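Local coordinates for protein beta-glucosidase (Saccharopolyspora erythraea D, PDB 5M6G) that probably hydrolyses terminal, non-reducing beta-D-glucosyl residues, releasing beta-D-glucose, as a two-domain member of glycosyl hydrolase family 3, at residues 442-448 with 500-505. Numbering follows the deposited sequence.
With SOR (sorbitol), chain L.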
loop_
_atom_site.group_PDB
_atom_site.type_symbol
_atom_site.label_atom_id
_atom_site.label_comp_id
_atom_site.label_asym_id
_atom_site.label_seq_id
_atom_site.Cartn_x
_atom_site.Cartn_y
_atom_site.Cartn_z
ATOM N N GLY A 442 -11.745 -0.687 -12.178
ATOM C CA GLY A 442 -10.993 -1.666 -11.406
ATOM C C GLY A 442 -9.619 -1.943 -11.994
ATOM O O GLY A 442 -8.637 -2.064 -11.261
ATOM N N ASN A 443 -9.527 -2.052 -13.323
ATOM C CA ASN A 443 -8.213 -2.261 -13.935
ATOM C C ASN A 443 -7.301 -1.061 -13.702
ATOM O O ASN A 443 -6.103 -1.223 -13.436
ATOM C CB ASN A 443 -8.340 -2.543 -15.433
ATOM C CG ASN A 443 -8.962 -3.900 -15.734
ATOM O OD1 ASN A 443 -9.110 -4.745 -14.847
ATOM N ND2 ASN A 443 -9.339 -4.109 -17.001
ATOM N N GLN A 444 -7.842 0.156 -13.798
ATOM C CA GLN A 444 -6.996 1.326 -13.597
ATOM C C GLN A 444 -6.635 1.508 -12.130
ATOM O O GLN A 444 -5.688 2.231 -11.822
ATOM C CB GLN A 444 -7.674 2.586 -14.149
ATOM C CG GLN A 444 -8.769 3.191 -13.256
ATOM C CD GLN A 444 -9.519 4.327 -13.940
ATOM O OE1 GLN A 444 -9.779 4.274 -15.146
ATOM N NE2 GLN A 444 -9.885 5.355 -13.168
ATOM N N SER A 445 -7.348 0.848 -11.226
ATOM C CA SER A 445 -7.014 0.913 -9.811
ATOM C C SER A 445 -6.043 -0.176 -9.390
ATOM O O SER A 445 -5.237 0.044 -8.476
ATOM C CB SER A 445 -8.292 0.822 -8.980
ATOM O OG SER A 445 -9.125 1.933 -9.260
ATOM N N GLY A 446 -6.113 -1.346 -10.023
ATOM C CA GLY A 446 -5.213 -2.435 -9.661
ATOM C C GLY A 446 -5.550 -3.024 -8.292
ATOM O O GLY A 446 -6.644 -2.839 -7.743
ATOM N N GLY A 447 -4.574 -3.740 -7.741
ATOM C CA GLY A 447 -4.778 -4.485 -6.509
ATOM C C GLY A 447 -5.143 -3.597 -5.337
ATOM O O GLY A 447 -5.000 -2.375 -5.358
ATOM N N TRP A 448 -5.634 -4.249 -4.277
ATOM C CA TRP A 448 -5.993 -3.559 -3.040
ATOM C C TRP A 448 -7.024 -2.465 -3.313
ATOM O O TRP A 448 -6.863 -1.312 -2.919
ATOM C CB TRP A 448 -4.754 -2.969 -2.363
ATOM C CG TRP A 448 -3.743 -3.975 -1.880
ATOM C CD1 TRP A 448 -2.546 -4.285 -2.466
ATOM C CD2 TRP A 448 -3.826 -4.771 -0.695
ATOM N NE1 TRP A 448 -1.887 -5.242 -1.726
ATOM C CE2 TRP A 448 -2.651 -5.555 -0.630
ATOM C CE3 TRP A 448 -4.785 -4.907 0.318
ATOM C CZ2 TRP A 448 -2.409 -6.460 0.409
ATOM C CZ3 TRP A 448 -4.540 -5.805 1.352
ATOM C CH2 TRP A 448 -3.362 -6.569 1.385
ATOM N N GLU A 500 -1.766 -4.437 -17.496
ATOM C CA GLU A 500 -2.103 -5.528 -16.598
ATOM C C GLU A 500 -3.515 -5.383 -16.042
ATOM O O GLU A 500 -4.088 -4.295 -16.022
ATOM C CB GLU A 500 -1.111 -5.583 -15.435
ATOM C CG GLU A 500 0.345 -5.568 -15.857
ATOM C CD GLU A 500 1.277 -5.755 -14.669
ATOM O OE1 GLU A 500 1.444 -4.805 -13.874
ATOM O OE2 GLU A 500 1.817 -6.872 -14.528
ATOM N N THR A 501 -4.062 -6.501 -15.582
ATOM C CA THR A 501 -5.253 -6.556 -14.747
ATOM C C THR A 501 -4.838 -6.665 -13.278
ATOM O O THR A 501 -3.665 -6.914 -12.974
ATOM C CB THR A 501 -6.126 -7.739 -15.166
ATOM O OG1 THR A 501 -5.355 -8.938 -15.104
ATOM C CG2 THR A 501 -6.658 -7.537 -16.605
ATOM N N PRO A 502 -5.762 -6.446 -12.337
ATOM C CA PRO A 502 -5.352 -6.271 -10.934
ATOM C C PRO A 502 -4.801 -7.537 -10.289
ATOM O O PRO A 502 -5.236 -8.655 -10.574
ATOM C CB PRO A 502 -6.647 -5.830 -10.239
ATOM C CG PRO A 502 -7.473 -5.194 -11.332
ATOM C CD PRO A 502 -7.160 -6.010 -12.553
ATOM N N TYR A 503 -3.840 -7.341 -9.385
ATOM C CA TYR A 503 -3.266 -8.430 -8.603
ATOM C C TYR A 503 -2.686 -7.850 -7.317
ATOM O O TYR A 503 -2.502 -6.638 -7.189
ATOM C CB TYR A 503 -2.175 -9.167 -9.387
ATOM C CG TYR A 503 -1.128 -8.220 -9.926
ATOM C CD1 TYR A 503 -0.075 -7.783 -9.124
ATOM C CD2 TYR A 503 -1.208 -7.740 -11.231
ATOM C CE1 TYR A 503 0.877 -6.903 -9.607
ATOM C CE2 TYR A 503 -0.263 -6.860 -11.727
ATOM C CZ TYR A 503 0.779 -6.445 -10.906
ATOM O OH TYR A 503 1.711 -5.561 -11.386
ATOM N N ALA A 504 -2.356 -8.738 -6.380
ATOM C CA ALA A 504 -1.669 -8.329 -5.162
ATOM C C ALA A 504 -0.814 -9.479 -4.654
ATOM O O ALA A 504 -1.191 -10.646 -4.775
ATOM C CB ALA A 504 -2.645 -7.892 -4.055
ATOM N N GLU A 505 0.326 -9.127 -4.068
ATOM C CA GLU A 505 1.258 -10.055 -3.389
ATOM C C GLU A 505 1.660 -11.154 -4.379
ATOM O O GLU A 505 1.854 -10.869 -5.573
ATOM C CB GLU A 505 0.646 -10.565 -2.090
ATOM C CG GLU A 505 0.071 -9.468 -1.201
ATOM C CD GLU A 505 -0.350 -9.986 0.172
ATOM O OE1 GLU A 505 0.341 -10.870 0.718
ATOM O OE2 GLU A 505 -1.377 -9.506 0.698
HETATM C C1 SOR L . 0.801 -6.540 3.984
HETATM C C2 SOR L . -0.658 -6.354 4.360
HETATM C C3 SOR L . -1.270 -7.720 4.655
HETATM C C4 SOR L . -2.794 -7.645 4.689
HETATM C C5 SOR L . -3.466 -8.995 4.421
HETATM C C6 SOR L . -4.940 -8.739 4.121
HETATM O O1 SOR L . 1.255 -5.458 3.207
HETATM O O2 SOR L . -0.755 -5.517 5.499
HETATM O O3 SOR L . -0.788 -8.160 5.898
HETATM O O4 SOR L . -3.219 -7.145 5.941
HETATM O O5 SOR L . -2.856 -9.691 3.341
HETATM O O6 SOR L . -5.517 -9.861 3.486
HETATM O O HOH W 1 -4.754 -3.437 -13.354
HETATM O O HOH W 2 -2.472 -4.686 -9.448
#
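The CA atoms of Gly446 and Pro502, 4.0 Å apart, are the closest such pair across the two segments, where the chain leaves helix 441-445 with positive phi and runs beside the loop that follows strand 493-499. No direct hydrogen bond joins the segments. One water donates to Asn443 O and Glu500 O, and a second accepts from Gly447 N and Tyr503 N while lying over the Tyr503 ring. Gly447 CA makes a C-H...O contact of 3.2 Å with Tyr503 O, and a side chain at this glycine would collide with that carbonyl. The Pro502 ring fits against the helix end: CG lies 3.3 Å from Gly442 O, CB packs on Gly446, and CD touches Asn443 OD1, whose hydrogen bond is with Ser456. Both segments belong to the C-terminal domain of the family 3 fold, and they lead from its mixed sheet to the sorbitol pocket, most of whose residues come from the N-terminal TIM-barrel domain. There Ala504 CB touches the pyrrole part of the Trp448 indole, 3.6 Å from NE1. With CG anti to the carbonyl carbon (chi1 -65°), the indole reaches the pocket and meets sorbitol at its ring edge, CH2 3.5 Å from C4. Glu505 crosses it at about a right angle, yet carboxylate and ring planes are only 8° apart, and OE2 approaches CZ2 to 3.2 Å. A leucine in place of Trp448 would probably leave a gap beside Ala504 CB and take away the ring edge bordering sorbitol C4 and the CZ2 atom against which Glu505 OE2 rests. Trp452 hydrogen-bonds Glu505 OE2, which also accepts a weak bond of 3.0 Å from sorbitol O5.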